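Aldo-keto reductase family 1 member C1 from Caenorhabditis elegans probably reduces aldehydes, such as the open-chain form of aldoses, using NADPH. Local coordinates of one contact, PDB 1QWK (chain A, 1.60 Å), residues I46-V51 and I78-W83, beside the matching contact of the related uncharacterized protein from Bombyx mori, PDB 5AZ1 (chain B, 2.30 Å), residues I69-F74 and I101-W106. One frame, after least-squares fit of the local backbone (RMSD 0.37 Å); residues are numbered along the deposited sequences.

Structure 1 (1QWK); sequences IDTASV and ITTKAW.
NZ of K81 is gripped by OD2 of D47 at 2.6 Å, a salt bridge on the syn side of the carboxylate, and by O of T48 at 2.9 Å, from above the carbonyl plane. A weak bond reaches OH of Y52, the predicted proton donor, whose pKa K81 is predicted to lower. CG of K81 lies 3.5 Å from O of T48. The contact joins neighbouring parallel strands 45-47 and 77-82 of the TIM barrel, linked through helix 55-68 in a beta-alpha-beta unit. A water bridges OD1 of D47 and OG1 of T79. Backbone bonds run from T79 to I46 and from T48 to T79. CB of S50 lies 3.7 Å from O of K81. With OG between the backbone N and the carbonyl carbon (chi1 66°), S50 bonds E86. CG2 of V51 sits over the W83 indole face.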
loop_
_atom_site.group_PDB
_atom_site.type_symbol
_atom_site.label_atom_id
_atom_site.label_comp_id
_atom_site.label_asym_id
_atom_site.label_seq_id
_atom_site.Cartn_x
_atom_site.Cartn_y
_atom_site.Cartn_z
ATOM N N ILE A 46 4.349 -8.122 3.378
ATOM C CA ILE A 46 5.405 -7.269 2.842
ATOM C C ILE A 46 4.909 -6.757 1.493
ATOM O O ILE A 46 4.533 -7.544 0.622
ATOM C CB ILE A 46 6.731 -8.047 2.609
ATOM C CG1 ILE A 46 7.211 -8.683 3.922
ATOM C CG2 ILE A 46 7.796 -7.102 2.054
ATOM C CD1 ILE A 46 7.342 -7.711 5.080
ATOM N N ASP A 47 4.902 -5.438 1.329
ATOM C CA ASP A 47 4.433 -4.814 0.095
ATOM C C ASP A 47 5.595 -4.210 -0.680
ATOM O O ASP A 47 6.334 -3.378 -0.155
ATOM C CB ASP A 47 3.424 -3.708 0.422
ATOM C CG ASP A 47 2.809 -3.102 -0.818
ATOM O OD1 ASP A 47 1.762 -3.615 -1.279
ATOM O OD2 ASP A 47 3.380 -2.127 -1.351
ATOM N N THR A 48 5.752 -4.632 -1.928
ATOM C CA THR A 48 6.826 -4.129 -2.765
ATOM C C THR A 48 6.305 -3.815 -4.163
ATOM O O THR A 48 5.093 -3.838 -4.407
ATOM C CB THR A 48 7.983 -5.157 -2.840
ATOM O OG1 THR A 48 9.101 -4.576 -3.519
ATOM C CG2 THR A 48 7.539 -6.412 -3.567
ATOM N N ALA A 49 7.223 -3.515 -5.075
ATOM C CA ALA A 49 6.868 -3.185 -6.450
ATOM C C ALA A 49 8.108 -3.310 -7.315
ATOM O O ALA A 49 9.216 -3.021 -6.861
ATOM C CB ALA A 49 6.324 -1.761 -6.524
ATOM N N SER A 50 7.931 -3.735 -8.559
ATOM C CA SER A 50 9.074 -3.883 -9.445
ATOM C C SER A 50 9.837 -2.565 -9.579
ATOM O O SER A 50 11.066 -2.559 -9.640
ATOM C CB SER A 50 8.631 -4.374 -10.829
ATOM O OG SER A 50 7.847 -3.405 -11.498
ATOM N N VAL A 51 9.116 -1.447 -9.596
ATOM C CA VAL A 51 9.758 -0.146 -9.756
ATOM C C VAL A 51 10.638 0.302 -8.580
ATOM O O VAL A 51 11.501 1.169 -8.745
ATOM C CB VAL A 51 8.705 0.959 -10.053
ATOM C CG1 VAL A 51 7.972 1.349 -8.783
ATOM C CG2 VAL A 51 9.379 2.160 -10.704
ATOM N N ILE A 78 2.984 -11.874 0.448
ATOM C CA ILE A 78 3.834 -11.000 -0.359
ATOM C C ILE A 78 3.042 -10.337 -1.484
ATOM O O ILE A 78 2.399 -11.015 -2.284
ATOM C CB ILE A 78 5.005 -11.791 -0.995
ATOM C CG1 ILE A 78 5.797 -12.529 0.096
ATOM C CG2 ILE A 78 5.896 -10.851 -1.803
ATOM C CD1 ILE A 78 6.343 -11.637 1.191
ATOM N N THR A 79 3.101 -9.010 -1.534
ATOM C CA THR A 79 2.413 -8.227 -2.557
ATOM C C THR A 79 3.428 -7.506 -3.431
ATOM O O THR A 79 4.372 -6.926 -2.914
ATOM C CB THR A 79 1.538 -7.101 -1.937
ATOM O OG1 THR A 79 0.516 -7.671 -1.123
ATOM C CG2 THR A 79 0.905 -6.236 -3.038
ATOM N N THR A 80 3.260 -7.560 -4.747
ATOM C CA THR A 80 4.139 -6.794 -5.605
ATOM C C THR A 80 3.278 -6.164 -6.687
ATOM O O THR A 80 2.097 -6.505 -6.831
ATOM C CB THR A 80 5.309 -7.612 -6.209
ATOM O OG1 THR A 80 6.281 -6.695 -6.732
ATOM C CG2 THR A 80 4.838 -8.521 -7.328
ATOM N N LYS A 81 3.860 -5.235 -7.437
ATOM C CA LYS A 81 3.105 -4.514 -8.452
ATOM C C LYS A 81 3.825 -4.353 -9.778
ATOM O O LYS A 81 5.045 -4.159 -9.819
ATOM C CB LYS A 81 2.753 -3.125 -7.912
ATOM C CG LYS A 81 2.350 -3.092 -6.446
ATOM C CD LYS A 81 1.967 -1.679 -6.020
ATOM C CE LYS A 81 1.942 -1.542 -4.505
ATOM N NZ LYS A 81 3.328 -1.640 -3.938
ATOM N N ALA A 82 3.061 -4.416 -10.862
ATOM C CA ALA A 82 3.621 -4.254 -12.203
ATOM C C ALA A 82 3.709 -2.766 -12.521
ATOM O O ALA A 82 2.763 -2.023 -12.272
ATOM C CB ALA A 82 2.722 -4.957 -13.228
ATOM N N TRP A 83 4.846 -2.332 -13.057
ATOM C CA TRP A 83 5.040 -0.926 -13.401
ATOM C C TRP A 83 4.407 -0.617 -14.767
ATOM O O TRP A 83 3.941 -1.521 -15.462
ATOM C CB TRP A 83 6.534 -0.577 -13.402
ATOM C CG TRP A 83 6.805 0.891 -13.465
ATOM C CD1 TRP A 83 7.684 1.525 -14.295
ATOM C CD2 TRP A 83 6.169 1.923 -12.693
ATOM N NE1 TRP A 83 7.631 2.884 -14.093
ATOM C CE2 TRP A 83 6.712 3.157 -13.116
ATOM C CE3 TRP A 83 5.192 1.922 -11.685
ATOM C CZ2 TRP A 83 6.310 4.386 -12.567
ATOM C CZ3 TRP A 83 4.792 3.143 -11.139
ATOM C CH2 TRP A 83 5.352 4.357 -11.583
HETATM O O HOH W 1 -0.436 -5.307 -0.160
#

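Structure 2 (5AZ1); sequences IDTAHF and ITTKVW. With NDP (NADPH dihydro-nicotinamide-adenine-dinucleotide phosphate), chain C.
OD2 of D70 has two partners. NZ of K104 forms a salt bridge to it at 2.6 Å, on the syn side of the carboxylate, and O2D of NADPH donates a hydrogen bond to it at 2.8 Å. NZ also bonds OH of Y75, which by analogy with relatives is probably the catalytic tyrosine. CG of K104 lies 3.5 Å from O of T71. A water bridges OD1 of D70 and OG1 of T102. Backbone bonds run from T102 to I69 and from T71 to T102. CB of H73 lies 3.6 Å from O of K104. With CG anti to the backbone N (chi1 -179°), the imidazole reaches a water through ND1, and this water accepts from N of W106. The F74 ring lies over the W106 six-membered ring in an offset stack, centroids 3.8 Å apart and planes at 4°.

What differs
The sharpest difference is V51(A) against F74(B). The CB atoms coincide within the error, and CG2 of V51(A) and CG of F74(B) are 1.4 Å apart after superposition. CD2, CE1, CE2 and CZ of F74(B) have no counterpart in V51(A), and CG1 of V51(A) has none in F74(B). CB touches CD2 of the indole in both, at 3.8 Å in V51(A)/W83(A) and 3.9 Å in F74(B)/W106(B).

At S50(A) against H73(B) the CB atoms again coincide within the error, but chi1 is 66° against -179°. OG of S50(A), bonded to E86(A), has no counterpart in H73(B), nor has the imidazole ring in S50(A). ND1 of H73(B) meets a modelled water. CB keeps its touch with O of K81(A) or K104(B).

A82(A) and V105(B) are exchanged; CG1 and CG2 of V105(B) have no counterpart, and neither side chain touches the other segment.

The salt bridge of D47(A) with K81(A) recurs as D70(B) with K104(B), these side chains keeping their place. NADPH is in structure 2 alone, touching D70(B) and K104(B); in structure 1 protein atoms outside these segments reach into part of its place. The models of I46(A) and I69(B) differ in chi2, -54° against 165°, with CD1 atoms 2.6 Å apart after superposition; both touch I78(A) or I101(B).

Structure 2 (5AZ1)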
loop_
_atom_site.group_PDB
_atom_site.type_symbol
_atom_site.label_atom_id
_atom_site.label_comp_id
_atom_site.label_asym_id
_atom_site.label_seq_id
_atom_site.Cartn_x
_atom_site.Cartn_y
_atom_site.Cartn_z
ATOM N N ILE B 69 4.220 -7.950 3.497
ATOM C CA ILE B 69 5.276 -7.155 2.924
ATOM C C ILE B 69 4.856 -6.556 1.590
ATOM O O ILE B 69 4.475 -7.269 0.695
ATOM C CB ILE B 69 6.518 -8.056 2.649
ATOM C CG1 ILE B 69 7.033 -8.666 3.936
ATOM C CG2 ILE B 69 7.627 -7.264 1.947
ATOM C CD1 ILE B 69 7.987 -9.822 3.684
ATOM N N ASP B 70 4.985 -5.253 1.422
ATOM C CA ASP B 70 4.450 -4.625 0.201
ATOM C C ASP B 70 5.636 -4.246 -0.584
ATOM O O ASP B 70 6.480 -3.500 -0.064
ATOM C CB ASP B 70 3.681 -3.339 0.550
ATOM C CG ASP B 70 3.117 -2.682 -0.658
ATOM O OD1 ASP B 70 2.082 -3.177 -1.158
ATOM O OD2 ASP B 70 3.709 -1.682 -1.115
ATOM N N THR B 71 5.739 -4.718 -1.828
ATOM C CA THR B 71 6.837 -4.239 -2.636
ATOM C C THR B 71 6.414 -4.080 -4.068
ATOM O O THR B 71 5.244 -4.174 -4.363
ATOM C CB THR B 71 8.101 -5.155 -2.488
ATOM O OG1 THR B 71 9.262 -4.447 -2.932
ATOM C CG2 THR B 71 7.987 -6.422 -3.259
ATOM N N ALA B 72 7.360 -3.839 -4.958
ATOM C CA ALA B 72 7.042 -3.567 -6.366
ATOM C C ALA B 72 8.287 -3.677 -7.220
ATOM O O ALA B 72 9.352 -3.460 -6.715
ATOM C CB ALA B 72 6.410 -2.165 -6.524
ATOM N N HIS B 73 8.129 -4.034 -8.494
ATOM C CA HIS B 73 9.189 -3.905 -9.468
ATOM C C HIS B 73 9.901 -2.549 -9.371
ATOM O O HIS B 73 11.128 -2.475 -9.188
ATOM C CB HIS B 73 8.638 -4.119 -10.839
ATOM C CG HIS B 73 9.657 -4.021 -11.898
ATOM N ND1 HIS B 73 9.325 -3.836 -13.223
ATOM C CD2 HIS B 73 11.016 -4.052 -11.845
ATOM C CE1 HIS B 73 10.432 -3.772 -13.940
ATOM N NE2 HIS B 73 11.471 -3.841 -13.118
ATOM N N PHE B 74 9.103 -1.486 -9.359
ATOM C CA PHE B 74 9.635 -0.152 -9.317
ATOM C C PHE B 74 10.477 0.114 -8.094
ATOM O O PHE B 74 11.209 1.057 -8.087
ATOM C CB PHE B 74 8.478 0.858 -9.370
ATOM C CG PHE B 74 8.925 2.292 -9.422
ATOM C CD1 PHE B 74 9.502 2.798 -10.580
ATOM C CD2 PHE B 74 8.753 3.157 -8.311
ATOM C CE1 PHE B 74 9.913 4.140 -10.651
ATOM C CE2 PHE B 74 9.166 4.503 -8.384
ATOM C CZ PHE B 74 9.752 4.988 -9.559
ATOM N N ILE B 101 2.791 -11.552 0.549
ATOM C CA ILE B 101 3.725 -10.732 -0.226
ATOM C C ILE B 101 3.101 -10.157 -1.444
ATOM O O ILE B 101 2.539 -10.889 -2.265
ATOM C CB ILE B 101 4.966 -11.573 -0.654
ATOM C CG1 ILE B 101 5.719 -12.022 0.610
ATOM C CG2 ILE B 101 5.888 -10.751 -1.537
ATOM C CD1 ILE B 101 6.661 -13.164 0.332
ATOM N N THR B 102 3.217 -8.841 -1.569
ATOM C CA THR B 102 2.636 -8.119 -2.692
ATOM C C THR B 102 3.709 -7.552 -3.601
ATOM O O THR B 102 4.661 -6.970 -3.102
ATOM C CB THR B 102 1.848 -6.914 -2.161
ATOM O OG1 THR B 102 0.759 -7.358 -1.359
ATOM C CG2 THR B 102 1.316 -6.070 -3.328
ATOM N N THR B 103 3.529 -7.639 -4.917
ATOM C CA THR B 103 4.330 -6.836 -5.805
ATOM C C THR B 103 3.407 -6.177 -6.865
ATOM O O THR B 103 2.199 -6.252 -6.766
ATOM C CB THR B 103 5.491 -7.629 -6.421
ATOM O OG1 THR B 103 6.345 -6.748 -7.153
ATOM C CG2 THR B 103 5.024 -8.672 -7.359
ATOM N N LYS B 104 3.993 -5.472 -7.822
ATOM C CA LYS B 104 3.261 -4.568 -8.662
ATOM C C LYS B 104 3.923 -4.403 -10.011
ATOM O O LYS B 104 5.154 -4.501 -10.118
ATOM C CB LYS B 104 3.101 -3.182 -7.995
ATOM C CG LYS B 104 2.653 -3.203 -6.547
ATOM C CD LYS B 104 2.649 -1.754 -6.053
ATOM C CE LYS B 104 2.182 -1.601 -4.644
ATOM N NZ LYS B 104 3.161 -1.262 -3.620
ATOM N N VAL B 105 3.084 -4.203 -11.023
ATOM C CA VAL B 105 3.482 -4.125 -12.416
ATOM C C VAL B 105 3.394 -2.644 -12.784
ATOM O O VAL B 105 2.322 -2.001 -12.605
ATOM C CB VAL B 105 2.487 -4.901 -13.268
ATOM C CG1 VAL B 105 2.728 -4.707 -14.788
ATOM C CG2 VAL B 105 2.524 -6.358 -12.891
ATOM N N TRP B 106 4.462 -2.120 -13.370
ATOM C CA TRP B 106 4.568 -0.733 -13.703
ATOM C C TRP B 106 3.971 -0.389 -15.064
ATOM O O TRP B 106 3.461 -1.264 -15.823
ATOM C CB TRP B 106 6.056 -0.352 -13.561
ATOM C CG TRP B 106 6.432 1.116 -13.483
ATOM C CD1 TRP B 106 7.123 1.813 -14.434
ATOM C CD2 TRP B 106 6.250 2.012 -12.398
ATOM N NE1 TRP B 106 7.359 3.085 -14.023
ATOM C CE2 TRP B 106 6.844 3.247 -12.775
ATOM C CE3 TRP B 106 5.646 1.909 -11.156
ATOM C CZ2 TRP B 106 6.842 4.362 -11.946
ATOM C CZ3 TRP B 106 5.642 2.994 -10.317
ATOM C CH2 TRP B 106 6.224 4.224 -10.709
HETATM P PA NDP C . 4.777 6.644 5.149
HETATM O O1A NDP C . 3.509 7.467 5.399
HETATM O O2A NDP C . 4.866 5.205 5.522
HETATM O O5B NDP C . 5.917 7.400 6.053
HETATM C C5B NDP C . 7.303 7.147 5.894
HETATM C C4B NDP C . 8.095 7.978 6.898
HETATM O O4B NDP C . 7.553 7.866 8.224
HETATM C C3B NDP C . 9.575 7.543 6.964
HETATM O O3B NDP C . 10.402 8.651 6.639
HETATM C C2B NDP C . 9.760 7.008 8.388
HETATM O O2B NDP C . 11.051 7.229 8.964
HETATM C C1B NDP C . 8.631 7.673 9.156
HETATM N N9A NDP C . 8.043 6.857 10.212
HETATM C C8A NDP C . 7.547 5.606 10.087
HETATM N N7A NDP C . 7.033 5.171 11.251
HETATM C C5A NDP C . 7.165 6.188 12.124
HETATM C C6A NDP C . 6.821 6.376 13.532
HETATM N N6A NDP C . 6.206 5.337 14.174
HETATM N N1A NDP C . 7.155 7.588 14.097
HETATM C C2A NDP C . 7.771 8.585 13.410
HETATM N N3A NDP C . 8.104 8.481 12.109
HETATM C C4A NDP C . 7.825 7.316 11.442
HETATM O O3 NDP C . 5.279 6.973 3.664
HETATM P PN NDP C . 5.429 5.956 2.440
HETATM O O1N NDP C . 4.774 6.645 1.283
HETATM O O2N NDP C . 6.872 5.482 2.326
HETATM O O5D NDP C . 4.605 4.657 2.997
HETATM C C5D NDP C . 3.971 3.801 2.137
HETATM C C4D NDP C . 4.604 2.537 1.590
HETATM O O4D NDP C . 3.509 2.200 0.700
HETATM C C3D NDP C . 5.822 2.468 0.666
HETATM O O3D NDP C . 6.941 1.929 1.330
HETATM C C2D NDP C . 5.349 1.494 -0.409
HETATM O O2D NDP C . 5.420 0.146 0.112
HETATM C C1D NDP C . 3.902 1.959 -0.641
HETATM N N1N NDP C . 3.614 3.121 -1.607
HETATM C C2N NDP C . 2.834 2.830 -2.691
HETATM C C3N NDP C . 2.494 3.753 -3.697
HETATM C C7N NDP C . 1.609 3.331 -4.855
HETATM O O7N NDP C . 1.590 4.095 -5.827
HETATM N N7N NDP C . 0.889 2.159 -4.833
HETATM C C4N NDP C . 3.052 5.174 -3.644
HETATM C C5N NDP C . 3.855 5.411 -2.429
HETATM C C6N NDP C . 4.087 4.406 -1.491
HETATM P P2B NDP C . 12.251 6.131 8.944
HETATM O O1X NDP C . 12.154 5.290 7.655
HETATM O O2X NDP C . 13.443 7.040 8.799
HETATM O O3X NDP C . 11.949 5.377 10.211
HETATM O O HOH W 2 0.286 -4.945 -0.170
HETATM O O HOH W 3 6.613 -3.639 -13.905
HETATM O O HOH W 4 6.137 -1.437 -10.068
#